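Local coordinates for putative secreted protein (Streptomyces coelicolor A3, PDB 2QF9) that is of unknown function but belongs to the DUF305 family of the ferritin clan and is probably secreted, at residues D32-E37 and Q111-Y116. Residues are numbered along the deposited sequence; the frame is centred on the assembly and turned at random. Where two conformers were deposited one is given.
With EDO (1,2-ethanediol), chain D.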
# COMPACT_ATOMS: atom_id res chain seq x y z
N ASP A 32 -6.07 -14.04 5.82
CA ASP A 32 -6.09 -14.60 7.17
C ASP A 32 -7.11 -15.74 7.34
O ASP A 32 -7.14 -16.41 8.38
CB ASP A 32 -6.32 -13.51 8.22
CG ASP A 32 -5.03 -12.78 8.61
OD1 ASP A 32 -3.95 -13.05 8.05
OD2 ASP A 32 -5.11 -11.92 9.50
N ARG A 33 -7.93 -15.97 6.31
CA ARG A 33 -9.05 -16.92 6.42
C ARG A 33 -8.85 -18.21 5.62
O ARG A 33 -9.65 -19.16 5.74
CB ARG A 33 -10.37 -16.28 5.95
CG ARG A 33 -10.86 -15.02 6.70
CD ARG A 33 -10.79 -15.15 8.21
NE ARG A 33 -11.64 -16.21 8.74
CZ ARG A 33 -11.74 -16.53 10.02
NH1 ARG A 33 -11.06 -15.86 10.95
NH2 ARG A 33 -12.55 -17.52 10.40
N THR A 34 -7.83 -18.23 4.78
CA THR A 34 -7.53 -19.39 3.96
C THR A 34 -6.04 -19.63 3.79
O THR A 34 -5.24 -18.69 3.89
CB THR A 34 -8.24 -19.31 2.58
OG1 THR A 34 -8.00 -20.53 1.86
CG2 THR A 34 -7.71 -18.09 1.75
N ASP A 35 -5.68 -20.89 3.53
CA ASP A 35 -4.31 -21.25 3.16
C ASP A 35 -4.11 -21.33 1.65
O ASP A 35 -3.01 -21.61 1.18
CB ASP A 35 -3.89 -22.58 3.81
CG ASP A 35 -3.68 -22.47 5.31
OD1 ASP A 35 -3.22 -21.40 5.79
OD2 ASP A 35 -3.99 -23.46 6.02
N ASP A 36 -5.17 -21.08 0.89
CA ASP A 36 -5.12 -21.29 -0.56
C ASP A 36 -4.12 -20.37 -1.25
O ASP A 36 -4.25 -19.15 -1.19
CB ASP A 36 -6.49 -21.10 -1.19
CG ASP A 36 -6.47 -21.41 -2.66
OD1 ASP A 36 -6.32 -22.61 -3.01
OD2 ASP A 36 -6.57 -20.46 -3.47
N GLU A 37 -3.14 -20.95 -1.94
CA GLU A 37 -2.05 -20.16 -2.54
C GLU A 37 -2.50 -19.21 -3.67
O GLU A 37 -2.06 -18.05 -3.72
CB GLU A 37 -0.90 -21.07 -3.00
CG GLU A 37 -0.12 -21.70 -1.84
CD GLU A 37 0.67 -22.95 -2.23
OE1 GLU A 37 1.91 -22.87 -2.23
OE2 GLU A 37 0.07 -24.01 -2.52
N GLN A 111 -14.91 -21.51 1.40
CA GLN A 111 -16.06 -20.61 1.52
C GLN A 111 -15.60 -19.14 1.56
O GLN A 111 -16.21 -18.28 0.92
CB GLN A 111 -16.91 -20.94 2.74
CG GLN A 111 -17.74 -22.21 2.63
CD GLN A 111 -18.74 -22.33 3.77
OE1 GLN A 111 -18.79 -21.49 4.67
NE2 GLN A 111 -19.56 -23.39 3.73
N ALA A 112 -14.52 -18.88 2.30
CA ALA A 112 -13.92 -17.53 2.33
C ALA A 112 -13.37 -17.14 0.96
O ALA A 112 -13.53 -15.99 0.52
CB ALA A 112 -12.84 -17.44 3.41
N GLU A 113 -12.70 -18.08 0.28
CA GLU A 113 -12.17 -17.82 -1.06
C GLU A 113 -13.30 -17.40 -2.01
O GLU A 113 -13.22 -16.37 -2.71
CB GLU A 113 -11.48 -19.07 -1.62
CG GLU A 113 -10.22 -19.46 -0.86
CD GLU A 113 -9.88 -20.93 -1.03
OE1 GLU A 113 -10.02 -21.42 -2.16
OE2 GLU A 113 -9.49 -21.57 -0.04
N VAL A 114 -14.37 -18.20 -2.03
CA VAL A 114 -15.50 -17.93 -2.93
C VAL A 114 -16.11 -16.57 -2.62
O VAL A 114 -16.37 -15.76 -3.52
CB VAL A 114 -16.55 -19.07 -2.81
CG1 VAL A 114 -17.90 -18.67 -3.42
CG2 VAL A 114 -15.98 -20.35 -3.48
N TYR A 115 -16.33 -16.31 -1.34
CA TYR A 115 -17.01 -15.07 -0.94
C TYR A 115 -16.16 -13.85 -1.30
O TYR A 115 -16.68 -12.86 -1.81
CB TYR A 115 -17.36 -15.08 0.54
CG TYR A 115 -18.44 -14.07 0.89
CD1 TYR A 115 -19.73 -14.22 0.37
CD2 TYR A 115 -18.18 -12.99 1.72
CE1 TYR A 115 -20.73 -13.29 0.67
CE2 TYR A 115 -19.16 -12.06 2.02
CZ TYR A 115 -20.44 -12.22 1.50
OH TYR A 115 -21.45 -11.31 1.78
N TYR A 116 -14.85 -13.96 -1.09
CA TYR A 116 -13.89 -12.92 -1.48
C TYR A 116 -13.93 -12.68 -2.99
O TYR A 116 -14.00 -11.53 -3.45
CB TYR A 116 -12.48 -13.35 -1.06
CG TYR A 116 -11.39 -12.47 -1.58
CD1 TYR A 116 -11.13 -11.21 -1.00
CD2 TYR A 116 -10.61 -12.87 -2.69
CE1 TYR A 116 -10.11 -10.40 -1.48
CE2 TYR A 116 -9.60 -12.06 -3.18
CZ TYR A 116 -9.35 -10.82 -2.59
OH TYR A 116 -8.35 -10.03 -3.06
C1 EDO D . -3.38 -24.51 -3.59
O1 EDO D . -2.81 -23.82 -2.45
C2 EDO D . -3.39 -23.66 -4.87
O2 EDO D . -4.07 -22.41 -4.63
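R33 opens the contact with its CB, which packs 3.7 Å from the CB of A112 where the backbones of the two segments come nearest. Its chain, bent at chi2 and chi3, then turns away from the helix, and the guanidinium finds its partners in the residues that lead into helix 109-137, in a hydrogen bond from NE to the carbonyl of L107 and a salt bridge to D108. T34 makes the polar link between the two segments. With OG1 anti to the backbone N (chi1 -175°), the hydroxyl donates to OE2 of E113 at an OG1-OE2 distance of 2.6 Å, arriving on the anti side of the carboxylate and 28° out of its plane. The same OG1 accepts a nearly straight bond from the backbone N of D36, 3.0 Å away, so this buried oxygen is both donor and acceptor. Two residues on, D36 brings its CB to 3.2 Å from OE2 of E113. The two carboxylates stack with planes 15° apart, and D36 OD2 and E113 OE1 approach to 3.8 Å; R168 forms salt bridges with both and probably offsets their repulsion. Were E113 an alanine, the T34 hydroxyl would probably lose its acceptor and R168 one of its two carboxylate partners. D36 is also the N-cap of helix 37-63, its OD2 accepting from the backbone N of V39. From the side opposite E113, O2 of an ethanediol, probably from the crystallisation liquor, donates to OD1 of D36, and its O1 is held by the backbone N and OE2 of E37. An ST turn at T34 thus leads directly into an N-cap, in a connection between consecutive helices that is tied to helix 109-137 at one end of a helical bundle, consistent with the ferritin clan.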